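Local structure of glyoxalase family protein (Bacillus cereus, 1ZSW) at residues L52-V57 / H176-M181; D75-P80 / G301-G306; T133-A136 / L141-E144; A255-W260 / I295-P300; E313-P318 / A326-N331. The protein is of unknown function but binds a zinc ion and is probably a metal-dependent enzyme of the glyoxalase (VOC) superfamily. All blocks are in the same frame, centred on the assembly; numbering follows the deposited sequence. Where two conformers were deposited one is given.

Contact 1: residues L52-V57 / H176-M181; sequences LGLRRV and HQIQGM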
# COMPACT_ATOMS: atom_id res chain seq x y z
N LEU A 52 -13.38 -6.31 -6.96
CA LEU A 52 -13.01 -6.18 -5.55
C LEU A 52 -13.89 -5.22 -4.73
O LEU A 52 -13.84 -5.19 -3.48
CB LEU A 52 -11.53 -5.75 -5.45
CG LEU A 52 -10.49 -6.78 -5.86
CD1 LEU A 52 -9.19 -6.32 -5.14
CD2 LEU A 52 -10.90 -8.19 -5.44
N GLY A 53 -14.68 -4.41 -5.44
CA GLY A 53 -15.66 -3.56 -4.78
C GLY A 53 -15.12 -2.29 -4.14
O GLY A 53 -15.82 -1.69 -3.33
N LEU A 54 -13.85 -1.94 -4.42
CA LEU A 54 -13.23 -0.77 -3.80
C LEU A 54 -13.76 0.47 -4.53
O LEU A 54 -14.22 0.36 -5.68
CB LEU A 54 -11.70 -0.79 -3.95
CG LEU A 54 -11.06 -2.03 -3.32
CD1 LEU A 54 -9.57 -1.95 -3.67
CD2 LEU A 54 -11.19 -2.05 -1.84
N ARG A 55 -13.70 1.61 -3.84
CA ARG A 55 -14.05 2.88 -4.51
C ARG A 55 -12.88 3.41 -5.31
O ARG A 55 -11.76 3.41 -4.80
CB ARG A 55 -14.41 3.93 -3.49
CG ARG A 55 -14.95 5.25 -4.17
CD ARG A 55 -15.43 6.21 -3.10
NE ARG A 55 -16.22 7.24 -3.80
CZ ARG A 55 -16.79 8.29 -3.23
NH1 ARG A 55 -16.71 8.49 -1.93
NH2 ARG A 55 -17.49 9.12 -4.00
N ARG A 56 -13.12 3.89 -6.54
CA ARG A 56 -12.06 4.62 -7.23
C ARG A 56 -12.08 6.01 -6.65
O ARG A 56 -13.00 6.78 -6.94
CB ARG A 56 -12.23 4.65 -8.74
CG ARG A 56 -11.09 5.49 -9.37
CD ARG A 56 -11.15 5.43 -10.86
NE ARG A 56 -12.13 6.40 -11.36
CZ ARG A 56 -13.13 6.12 -12.18
NH1 ARG A 56 -13.34 4.89 -12.64
NH2 ARG A 56 -13.94 7.10 -12.58
N VAL A 57 -11.11 6.30 -5.79
CA VAL A 57 -11.15 7.54 -5.00
C VAL A 57 -10.47 8.69 -5.73
O VAL A 57 -10.67 9.84 -5.36
CB VAL A 57 -10.60 7.37 -3.56
CG1 VAL A 57 -11.51 6.42 -2.77
CG2 VAL A 57 -9.16 6.78 -3.55
N HIS A 176 -18.74 -7.71 4.15
CA HIS A 176 -17.68 -8.51 3.52
C HIS A 176 -16.66 -7.65 2.78
O HIS A 176 -15.75 -8.18 2.15
CB HIS A 176 -18.24 -9.53 2.55
CG HIS A 176 -19.18 -10.51 3.19
ND1 HIS A 176 -18.93 -11.07 4.43
CD2 HIS A 176 -20.38 -10.99 2.79
CE1 HIS A 176 -19.94 -11.87 4.76
NE2 HIS A 176 -20.82 -11.85 3.77
N GLN A 177 -16.84 -6.34 2.80
CA GLN A 177 -15.94 -5.49 2.01
C GLN A 177 -14.53 -5.59 2.56
O GLN A 177 -14.32 -5.70 3.78
CB GLN A 177 -16.36 -4.01 2.08
CG GLN A 177 -17.49 -3.71 1.09
CD GLN A 177 -17.91 -2.25 1.09
OE1 GLN A 177 -17.10 -1.34 1.29
NE2 GLN A 177 -19.21 -2.02 0.86
N ILE A 178 -13.61 -5.44 1.62
CA ILE A 178 -12.21 -5.20 1.97
C ILE A 178 -12.14 -3.98 2.88
O ILE A 178 -12.70 -2.92 2.55
CB ILE A 178 -11.37 -5.02 0.70
CG1 ILE A 178 -11.19 -6.39 0.01
CG2 ILE A 178 -9.98 -4.49 1.09
CD1 ILE A 178 -10.88 -6.30 -1.43
N GLN A 179 -11.45 -4.11 4.02
CA GLN A 179 -11.36 -3.01 4.98
C GLN A 179 -10.23 -2.05 4.68
O GLN A 179 -10.41 -0.82 4.68
CB GLN A 179 -11.26 -3.51 6.42
CG GLN A 179 -12.45 -4.40 6.78
CD GLN A 179 -12.15 -5.19 7.99
OE1 GLN A 179 -11.73 -6.34 7.90
NE2 GLN A 179 -12.29 -4.55 9.14
N GLY A 180 -9.06 -2.62 4.39
CA GLY A 180 -7.88 -1.85 4.05
C GLY A 180 -6.73 -2.85 4.11
O GLY A 180 -6.96 -4.07 4.14
N MET A 181 -5.52 -2.31 4.16
CA MET A 181 -4.31 -3.14 4.08
C MET A 181 -4.02 -3.84 5.37
O MET A 181 -4.12 -3.26 6.44
CB MET A 181 -3.08 -2.27 3.73
CG MET A 181 -3.27 -1.66 2.34
SD MET A 181 -2.06 -0.30 2.04
CE MET A 181 -0.66 -1.36 1.92
O HOH W 1 -14.66 -4.64 -0.91
O HOH W 2 -15.08 -1.85 -0.64

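Contact 2: residues D75-P80 / G301-G306; sequences DKTGSP and GFTVDG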
# COMPACT_ATOMS: atom_id res chain seq x y z
N ASP A 75 -11.18 2.99 0.36
CA ASP A 75 -12.45 3.01 1.08
C ASP A 75 -13.25 4.25 0.66
O ASP A 75 -12.91 4.90 -0.32
CB ASP A 75 -12.25 2.91 2.61
CG ASP A 75 -11.72 4.18 3.26
OD1 ASP A 75 -11.33 5.09 2.52
OD2 ASP A 75 -11.68 4.26 4.52
N LYS A 76 -14.28 4.57 1.43
CA LYS A 76 -15.18 5.70 1.06
C LYS A 76 -14.42 6.99 0.71
O LYS A 76 -14.76 7.67 -0.26
CB LYS A 76 -16.16 5.98 2.20
CG LYS A 76 -17.22 7.05 1.87
CD LYS A 76 -18.08 7.27 3.12
CE LYS A 76 -19.08 8.39 2.91
NZ LYS A 76 -20.12 7.94 1.95
N THR A 77 -13.38 7.30 1.48
CA THR A 77 -12.61 8.54 1.25
C THR A 77 -11.17 8.30 0.79
O THR A 77 -10.35 9.23 0.67
CB THR A 77 -12.54 9.43 2.52
OG1 THR A 77 -11.88 8.71 3.57
CG2 THR A 77 -13.94 9.82 2.98
N GLY A 78 -10.81 7.05 0.57
CA GLY A 78 -9.44 6.77 0.21
C GLY A 78 -8.54 7.02 1.40
O GLY A 78 -7.40 7.50 1.23
N SER A 79 -8.99 6.66 2.59
CA SER A 79 -8.23 7.01 3.80
C SER A 79 -6.89 6.25 3.89
O SER A 79 -6.76 5.18 3.27
CB SER A 79 -9.07 6.79 5.03
OG SER A 79 -9.32 5.43 5.18
N PRO A 80 -5.90 6.82 4.59
CA PRO A 80 -4.61 6.15 4.77
C PRO A 80 -4.81 4.72 5.26
O PRO A 80 -5.60 4.47 6.21
CB PRO A 80 -3.93 6.98 5.84
CG PRO A 80 -4.40 8.41 5.48
CD PRO A 80 -5.87 8.19 5.17
N GLY A 301 -5.23 14.55 2.68
CA GLY A 301 -6.10 13.53 2.11
C GLY A 301 -6.81 13.96 0.85
O GLY A 301 -6.65 15.10 0.40
N PHE A 302 -7.62 13.06 0.29
CA PHE A 302 -8.25 13.28 -1.02
C PHE A 302 -9.46 14.21 -0.99
O PHE A 302 -9.96 14.59 -2.06
CB PHE A 302 -8.66 11.94 -1.68
CG PHE A 302 -7.51 11.04 -2.00
CD1 PHE A 302 -7.49 9.73 -1.52
CD2 PHE A 302 -6.45 11.50 -2.78
CE1 PHE A 302 -6.40 8.89 -1.80
CE2 PHE A 302 -5.38 10.67 -3.08
CZ PHE A 302 -5.35 9.37 -2.59
N THR A 303 -9.93 14.55 0.21
CA THR A 303 -11.09 15.44 0.34
C THR A 303 -10.66 16.90 0.42
O THR A 303 -11.50 17.80 0.43
CB THR A 303 -12.00 15.07 1.54
OG1 THR A 303 -11.32 15.35 2.78
CG2 THR A 303 -12.43 13.61 1.49
N VAL A 304 -9.34 17.13 0.46
CA VAL A 304 -8.77 18.47 0.41
C VAL A 304 -9.29 19.27 -0.81
O VAL A 304 -9.66 20.44 -0.66
CB VAL A 304 -7.20 18.45 0.48
CG1 VAL A 304 -6.56 18.00 -0.84
CG2 VAL A 304 -6.64 19.81 0.90
N ASP A 305 -9.34 18.64 -1.99
CA ASP A 305 -9.69 19.33 -3.24
C ASP A 305 -11.02 18.87 -3.86
O ASP A 305 -11.23 18.99 -5.08
CB ASP A 305 -8.54 19.21 -4.26
CG ASP A 305 -8.50 17.84 -4.97
OD1 ASP A 305 -8.93 16.83 -4.37
OD2 ASP A 305 -8.03 17.79 -6.13
N GLY A 306 -11.91 18.33 -3.03
CA GLY A 306 -13.19 17.84 -3.54
C GLY A 306 -14.08 17.28 -2.46
O GLY A 306 -13.60 16.93 -1.37
O HOH W 3 -7.75 10.43 1.98

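Contact 3: residues T133-A136 / L141-E144; sequences TTYA and LQFE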
# COMPACT_ATOMS: atom_id res chain seq x y z
N THR A 133 -6.77 -20.92 3.42
CA THR A 133 -5.41 -21.19 3.94
C THR A 133 -5.09 -20.32 5.17
O THR A 133 -6.01 -19.80 5.83
CB THR A 133 -4.36 -21.10 2.77
OG1 THR A 133 -3.06 -21.57 3.19
CG2 THR A 133 -4.25 -19.63 2.19
N THR A 134 -3.81 -20.17 5.44
CA THR A 134 -3.32 -19.41 6.56
C THR A 134 -2.26 -18.50 5.92
O THR A 134 -1.59 -18.91 4.97
CB THR A 134 -2.75 -20.38 7.61
OG1 THR A 134 -3.84 -21.22 8.07
CG2 THR A 134 -2.15 -19.65 8.78
N TYR A 135 -2.19 -17.24 6.36
CA TYR A 135 -1.10 -16.37 5.94
C TYR A 135 -0.73 -15.49 7.10
O TYR A 135 -1.59 -14.85 7.66
CB TYR A 135 -1.48 -15.54 4.70
CG TYR A 135 -0.31 -14.72 4.24
CD1 TYR A 135 -0.07 -13.46 4.80
CD2 TYR A 135 0.55 -15.19 3.25
CE1 TYR A 135 1.03 -12.71 4.41
CE2 TYR A 135 1.67 -14.45 2.85
CZ TYR A 135 1.88 -13.19 3.43
OH TYR A 135 2.98 -12.43 3.06
N ALA A 136 0.54 -15.49 7.50
CA ALA A 136 1.01 -14.76 8.67
C ALA A 136 0.10 -14.93 9.89
O ALA A 136 -0.30 -13.96 10.55
CB ALA A 136 1.20 -13.26 8.33
N LEU A 141 -7.17 -16.16 2.10
CA LEU A 141 -7.43 -16.65 0.77
C LEU A 141 -6.56 -15.89 -0.19
O LEU A 141 -6.70 -14.67 -0.31
CB LEU A 141 -8.92 -16.45 0.39
CG LEU A 141 -9.46 -16.93 -0.95
CD1 LEU A 141 -9.49 -18.48 -1.08
CD2 LEU A 141 -10.89 -16.38 -1.17
N GLN A 142 -5.63 -16.59 -0.81
CA GLN A 142 -4.72 -15.96 -1.76
C GLN A 142 -5.37 -15.78 -3.12
O GLN A 142 -6.17 -16.59 -3.56
CB GLN A 142 -3.43 -16.78 -1.94
CG GLN A 142 -2.56 -16.81 -0.72
CD GLN A 142 -1.37 -17.76 -0.90
OE1 GLN A 142 -1.03 -18.15 -2.01
NE2 GLN A 142 -0.76 -18.12 0.21
N PHE A 143 -5.05 -14.69 -3.80
CA PHE A 143 -5.54 -14.52 -5.17
C PHE A 143 -4.58 -13.64 -6.00
O PHE A 143 -3.62 -13.10 -5.45
CB PHE A 143 -6.99 -13.97 -5.18
CG PHE A 143 -7.12 -12.54 -4.68
CD1 PHE A 143 -7.31 -11.52 -5.60
CD2 PHE A 143 -7.12 -12.25 -3.33
CE1 PHE A 143 -7.49 -10.19 -5.16
CE2 PHE A 143 -7.27 -10.91 -2.86
CZ PHE A 143 -7.47 -9.90 -3.80
N GLU A 144 -4.80 -13.56 -7.30
CA GLU A 144 -3.98 -12.74 -8.19
C GLU A 144 -4.86 -11.99 -9.17
O GLU A 144 -5.91 -12.49 -9.58
CB GLU A 144 -3.01 -13.60 -8.99
CG GLU A 144 -2.05 -14.38 -8.18
CD GLU A 144 -0.96 -15.08 -9.01
OE1 GLU A 144 -0.81 -14.83 -10.23
OE2 GLU A 144 -0.26 -15.88 -8.39
O HOH W 4 -0.76 -18.93 2.57

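Contact 4: residues A255-W260 / I295-P300; sequences AELAYW and IATDGP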
# COMPACT_ATOMS: atom_id res chain seq x y z
N ALA A 255 5.96 17.44 11.07
CA ALA A 255 7.04 17.39 12.06
C ALA A 255 7.58 15.98 12.20
O ALA A 255 8.80 15.78 12.27
CB ALA A 255 6.56 17.91 13.42
N GLU A 256 6.69 15.00 12.19
CA GLU A 256 7.14 13.60 12.25
C GLU A 256 7.86 13.24 10.95
O GLU A 256 8.85 12.53 10.97
CB GLU A 256 5.96 12.66 12.51
CG GLU A 256 5.42 12.81 13.93
CD GLU A 256 4.36 11.80 14.30
OE1 GLU A 256 3.78 11.96 15.40
OE2 GLU A 256 4.08 10.86 13.51
N LEU A 257 7.36 13.74 9.81
CA LEU A 257 8.03 13.45 8.53
C LEU A 257 9.48 13.98 8.55
O LEU A 257 10.41 13.29 8.18
CB LEU A 257 7.24 14.04 7.36
CG LEU A 257 7.83 13.80 5.98
CD1 LEU A 257 7.79 12.30 5.70
CD2 LEU A 257 7.00 14.50 4.92
N ALA A 258 9.67 15.21 9.04
CA ALA A 258 11.03 15.75 9.14
C ALA A 258 11.94 14.95 10.08
O ALA A 258 13.11 14.76 9.80
CB ALA A 258 11.00 17.22 9.57
N TYR A 259 11.37 14.47 11.18
CA TYR A 259 12.09 13.61 12.10
C TYR A 259 12.59 12.35 11.40
O TYR A 259 13.76 12.01 11.49
CB TYR A 259 11.22 13.25 13.30
CG TYR A 259 11.79 12.09 14.10
CD1 TYR A 259 11.35 10.78 13.86
CD2 TYR A 259 12.78 12.29 15.06
CE1 TYR A 259 11.86 9.69 14.55
CE2 TYR A 259 13.32 11.18 15.77
CZ TYR A 259 12.84 9.89 15.53
OH TYR A 259 13.35 8.79 16.20
N TRP A 260 11.70 11.71 10.63
CA TRP A 260 12.08 10.49 9.93
C TRP A 260 13.08 10.73 8.82
O TRP A 260 13.94 9.91 8.60
CB TRP A 260 10.84 9.74 9.42
CG TRP A 260 10.03 9.13 10.54
CD1 TRP A 260 8.77 9.46 10.91
CD2 TRP A 260 10.48 8.12 11.47
NE1 TRP A 260 8.38 8.70 12.01
CE2 TRP A 260 9.42 7.88 12.37
CE3 TRP A 260 11.69 7.45 11.65
CZ2 TRP A 260 9.51 6.95 13.43
CZ3 TRP A 260 11.78 6.50 12.69
CH2 TRP A 260 10.69 6.29 13.58
N ILE A 295 7.57 7.56 3.07
CA ILE A 295 7.02 7.95 4.36
C ILE A 295 6.06 9.10 4.07
O ILE A 295 6.50 10.11 3.54
CB ILE A 295 8.15 8.42 5.32
CG1 ILE A 295 9.24 7.34 5.39
CG2 ILE A 295 7.58 8.69 6.74
CD1 ILE A 295 10.44 7.68 6.30
N ALA A 296 4.78 8.94 4.40
CA ALA A 296 3.75 9.89 3.96
C ALA A 296 2.93 10.38 5.13
O ALA A 296 2.50 9.60 6.00
CB ALA A 296 2.82 9.27 2.90
N THR A 297 2.63 11.68 5.12
CA THR A 297 1.68 12.18 6.13
C THR A 297 0.23 11.72 5.91
O THR A 297 -0.23 11.54 4.76
CB THR A 297 1.72 13.75 6.20
OG1 THR A 297 1.23 14.30 4.96
CG2 THR A 297 3.15 14.23 6.48
N ASP A 298 -0.50 11.54 6.99
CA ASP A 298 -1.91 11.13 6.93
C ASP A 298 -2.77 12.14 6.21
O ASP A 298 -3.66 11.78 5.45
CB ASP A 298 -2.49 10.89 8.34
CG ASP A 298 -2.18 9.50 8.89
OD1 ASP A 298 -1.77 8.59 8.12
OD2 ASP A 298 -2.39 9.29 10.10
N GLY A 299 -2.47 13.41 6.42
CA GLY A 299 -3.26 14.46 5.78
C GLY A 299 -2.52 15.24 4.72
O GLY A 299 -1.29 15.19 4.62
N PRO A 300 -3.26 16.09 3.99
CA PRO A 300 -4.70 16.36 4.23
C PRO A 300 -5.69 15.39 3.61
O PRO A 300 -6.88 15.40 3.99
CB PRO A 300 -4.87 17.77 3.65
CG PRO A 300 -3.84 17.89 2.60
CD PRO A 300 -2.68 16.98 2.97

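Contact 5: residues E313-P318 / A326-N331; sequences EKLDLP and AEIEAN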
# COMPACT_ATOMS: atom_id res chain seq x y z
N GLU A 313 -14.65 10.65 -9.83
CA GLU A 313 -15.53 10.66 -10.98
C GLU A 313 -14.98 11.36 -12.21
O GLU A 313 -15.28 10.97 -13.35
CB GLU A 313 -16.88 11.27 -10.59
CG GLU A 313 -17.63 10.45 -9.55
CD GLU A 313 -19.00 11.00 -9.25
OE1 GLU A 313 -19.41 11.98 -9.91
OE2 GLU A 313 -19.65 10.46 -8.33
N LYS A 314 -14.19 12.41 -12.00
CA LYS A 314 -13.55 13.08 -13.13
C LYS A 314 -12.05 13.15 -12.95
O LYS A 314 -11.52 12.71 -11.93
CB LYS A 314 -14.16 14.46 -13.39
CG LYS A 314 -14.13 15.43 -12.22
CD LYS A 314 -15.21 16.50 -12.41
CE LYS A 314 -14.83 17.84 -11.75
NZ LYS A 314 -14.52 17.74 -10.28
N LEU A 315 -11.37 13.69 -13.96
CA LEU A 315 -9.92 13.77 -13.96
C LEU A 315 -9.46 14.91 -13.10
O LEU A 315 -9.65 16.07 -13.46
CB LEU A 315 -9.38 13.94 -15.37
CG LEU A 315 -7.86 14.00 -15.52
CD1 LEU A 315 -7.24 12.63 -15.19
CD2 LEU A 315 -7.49 14.42 -16.92
N ASP A 316 -8.89 14.56 -11.94
CA ASP A 316 -8.42 15.55 -10.98
C ASP A 316 -6.95 15.82 -11.18
O ASP A 316 -6.17 14.91 -11.49
CB ASP A 316 -8.67 15.08 -9.55
CG ASP A 316 -10.16 15.05 -9.21
OD1 ASP A 316 -10.95 15.82 -9.81
OD2 ASP A 316 -10.55 14.25 -8.32
N LEU A 317 -6.57 17.08 -11.02
CA LEU A 317 -5.18 17.48 -11.20
C LEU A 317 -4.75 18.31 -10.01
O LEU A 317 -5.56 19.03 -9.42
CB LEU A 317 -5.00 18.28 -12.49
CG LEU A 317 -5.31 17.55 -13.79
CD1 LEU A 317 -5.36 18.54 -14.93
CD2 LEU A 317 -4.30 16.40 -14.04
N PRO A 318 -3.46 18.21 -9.66
CA PRO A 318 -2.89 19.08 -8.64
C PRO A 318 -2.88 20.49 -9.25
O PRO A 318 -2.81 20.60 -10.48
CB PRO A 318 -1.46 18.53 -8.48
CG PRO A 318 -1.16 17.82 -9.78
CD PRO A 318 -2.47 17.27 -10.24
N ALA A 326 -5.78 21.13 -20.78
CA ALA A 326 -6.16 20.93 -22.19
C ALA A 326 -5.23 19.95 -22.89
O ALA A 326 -5.69 19.04 -23.59
CB ALA A 326 -6.19 22.26 -22.94
N GLU A 327 -3.93 20.13 -22.69
CA GLU A 327 -2.90 19.25 -23.23
C GLU A 327 -3.00 17.86 -22.61
O GLU A 327 -3.02 16.86 -23.33
CB GLU A 327 -1.50 19.84 -22.99
CG GLU A 327 -0.32 18.87 -23.19
CD GLU A 327 0.02 18.59 -24.66
OE1 GLU A 327 -0.69 19.11 -25.56
OE2 GLU A 327 1.01 17.86 -24.91
N ILE A 328 -3.06 17.81 -21.28
CA ILE A 328 -3.12 16.54 -20.54
C ILE A 328 -4.34 15.72 -20.96
O ILE A 328 -4.22 14.53 -21.31
CB ILE A 328 -3.07 16.79 -18.99
CG1 ILE A 328 -1.69 17.32 -18.58
CG2 ILE A 328 -3.41 15.52 -18.19
CD1 ILE A 328 -1.64 17.94 -17.18
N GLU A 329 -5.51 16.36 -20.97
CA GLU A 329 -6.76 15.70 -21.34
C GLU A 329 -6.74 15.16 -22.76
O GLU A 329 -7.21 14.06 -23.02
CB GLU A 329 -7.97 16.62 -21.13
CG GLU A 329 -8.34 16.81 -19.65
CD GLU A 329 -9.70 17.48 -19.44
OE1 GLU A 329 -10.21 18.14 -20.36
OE2 GLU A 329 -10.25 17.34 -18.33
N ALA A 330 -6.18 15.96 -23.68
CA ALA A 330 -6.08 15.58 -25.09
C ALA A 330 -5.26 14.31 -25.32
O ALA A 330 -5.55 13.55 -26.24
CB ALA A 330 -5.52 16.74 -25.90
N ASN A 331 -4.26 14.08 -24.47
CA ASN A 331 -3.37 12.91 -24.60
C ASN A 331 -3.87 11.65 -23.86
O ASN A 331 -3.23 10.60 -23.93
CB ASN A 331 -1.95 13.26 -24.14
CG ASN A 331 -0.91 12.28 -24.66
OD1 ASN A 331 -0.59 12.27 -25.85
ND2 ASN A 331 -0.37 11.46 -23.77

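Contact 1: residues L52-V57 / H176-M181
I178 carries the tight half of this contact, its two branches reaching separate leucines of the other segment. Its CB lies 3.9 Å from L54 CD2, and that same methyl also touches the CG2 branch. The CG1 branch runs the other way, with CG1 anti to the carbonyl carbon (chi1 -73°), which brings I178 CD1 to 4.1 Å from L52 CD1. I178 CD1 also rests 3.8 Å from L52 O. In both pairs the leucine lies at a slant across the isoleucine.

The other half is looser and filled by water. One water donates to L52 O at 2.8 Å and accepts from I178 N, so it links the two backbones where they do not bond directly. A second water donates to G53 O and also to Q177 OE1, 2.8 Å away. Q177 is held in turn from outside: OE1 accepts from W167 N, and NE2 donates to V172 O, which fixes which way round the amide lies. G53 O has a further partner in S170 OG.

Helix 41-51 leads into the first segment, and G53, with phi at +78°, is where the chain leaves helical geometry on its way to strand 55-62. The second segment leads into strand 180-188. The contact therefore joins the turn after helix 41-51 to the start of strand 180-188. The side-chain touches are apolar, apart from I178 CD1 against L52 O, and the polar links between the segments run through the two waters.

Contact 2: residues D75-P80 / G301-G306
The F302 ring presents its edge to the T77-G78 peptide. T77 O lies close to the ring plane, 3.6 Å from F302 CD1, while G78 O comes in obliquely at 3.5 Å from F302 CE1. G78 CA completes the edge, also near the ring plane. Outside the two segments, the ring meets F72 edge-to-face and Y279 with the planes inclined at about 60°. The in-plane approach of T77 O is probably favourable electrostatically, since aromatic C-H groups carry a slight positive charge. With CG anti to the carbonyl carbon (chi1 -64°), the F302 ring swings toward the 75-80 loop, and G78, lacking a side chain, lets it come right up to the backbone.

A water ties the backbones together beside the ring, donating to T77 O and accepting from F302 N, 3.1 Å away. Further out, T77 CB and T303 CG2 make a looser apolar touch.

The first segment is the loop between strands 69-74 and 83-88; the second, two overlapping type I turns, follows strand 292-300, which bears the zinc ligand E294. F302 thus sits near the metal site, its side chain about 9 Å from the zinc ion.

D75 shapes the first loop. Its OD1 accepts S79 N at 2.8 Å in a nearly straight bond (170°), on the syn side but well tilted out of the carboxylate plane, and takes weak bonds from T77 N and G78 N. S79 OG donates to D75 OD2 at 2.7 Å from above that plane, and OD2 has another donor in E165 N.

Contact 3: residues T133-A136 / L141-E144
Q142 reaches across to T133 and Y135 with the end of its side chain. Its NE2 lies 4.3 Å from T133 CG2 and 4.4 Å from Y135 CD2, approaching the tyrosine ring obliquely. CG and CD continue nearly straight out from CB (chi2 174°), which takes the amide to the other strand. Q142 was modelled in two conformers, so these touches describe one of them. A water between T134 O and Q142 NE2 is modelled at unusually short range, and the link it suggests is doubtful.

The next shell sets the backbones. T133 pairs with A140 in the hairpin formed by strands 133-135 and 138-144, and T133 and L141 have their CA atoms 5.9 Å apart. Q142 N donates to S130 OG. Y135 is steadied at its far end, where OH bonds to E185 OE1, and its ring also touches L154 and R104. L141, whose side chain points away from segment 133-136, packs against helix 112-124.

The contact between side chains is therefore van der Waals in nature: the T133-A140 pairing and the Y135 OH bond to E185 probably do more to set the arms than the Q142 touches, and the partly exposed amide is probably less firmly held, consistent with its two conformers.

Contact 4: residues A255-W260 / I295-P300
Helix 255-260 runs nearly antiparallel to strand 295-297, which carries I295 and T297 under it: the two N-to-C directions differ by 166° and the axes approach to 8.6 Å. L257 and T297 are the closest pair of CA atoms, 6.9 Å apart.

On the helix side L257 does most of the touching. Its CD1 presses against the strand, 3.3 Å from I295 O and 3.8 Å from I295 CG2. CG anti to the backbone N (chi1 180°) carries the side chain toward the strand, and chi2 of 66° sets CD1 over I295 and CD2 beside T297, 4.2 Å from T297 CG2, where the side chains meet at about a right angle. One turn on, W260 CB packs on I295 CD1 at 3.8 Å, and its indole leads off toward F202.

T297 turns its methyl to the helix and its hydroxyl away. OG1 donates to G299 O at 2.7 Å, in the carbonyl plane, and also accepts from K281 N, so both roles of the buried hydroxyl are used as the strand reaches its corner at D298.

Strand 244-251, this helix and the strands up to 292-300 follow the beta-alpha-beta-beta-beta order of a VOC module, with the helix covering the sheet. I295 faces that helix directly after E294, which with H33 and H246 binds the zinc ion.

Contact 5: residues E313-P318 / A326-N331
The irregular segment 313-318 passes alongside helix 326-330 without backbone bonds to it, with the CA atoms of L315 and E329 8.3 Å apart and those of L317 and I328 9.6 Å apart.

L315 and E329 make the closest touch: L315 CD2 lies 3.7 Å from E329 CG. L315 CG is anti to its own nitrogen (chi1 -178°), which sends the side chain out toward the helix, and the glutamate chain, extended beyond CG, slides past it in the opposite direction. The acid thus offers its aliphatic part to the leucine and carries its charge onward, where OE2 forms a salt bridge with R325 NH1. The same NH1 also bonds to L315 O, so this single arginine nitrogen joins the helix to the backbone of the loop right beside the apolar touch.

I328 provides the deeper half. Its CG2 methyl is shared between two leucines, 4.3 Å from L317 CD2 and 4.4 Å from L315 CD2, a looser fit than that of E329. Both L317 and I328 are buried and also touch V61 of strand 55-62; I328 meets P66 and L321 as well. The loop is itself fastened to that strand through a backbone bond between D316 and M59 and by D316 O with T60 OG1.

Far from the zinc site, this is the C-terminal part of the chain folded back as loop and short helix, packing an apolar patch against strand 55-62, which is outermost in the eight-stranded sheet.

In the fold
From the N terminus, contact 1 opens at 52-57 and closes at 176-181, tying the end of helix 41-51 to the entry of strand 180-188. Contact 2 opens at 75-80, within that span, but closes only at 301-306, so the two cross; R55 NH1 reaches K76 O between them. Contact 3, a short hairpin, falls inside both spans and touches contact 1 through F143 and L52. Contact 4 lies inside the span of contact 2 alone, joining helix 254-266 to strand 292-300, and P80 packs against D298. Contact 5 comes last, in series, placing the C-terminal part of the chain beside strand 55-62, where contact 1 began.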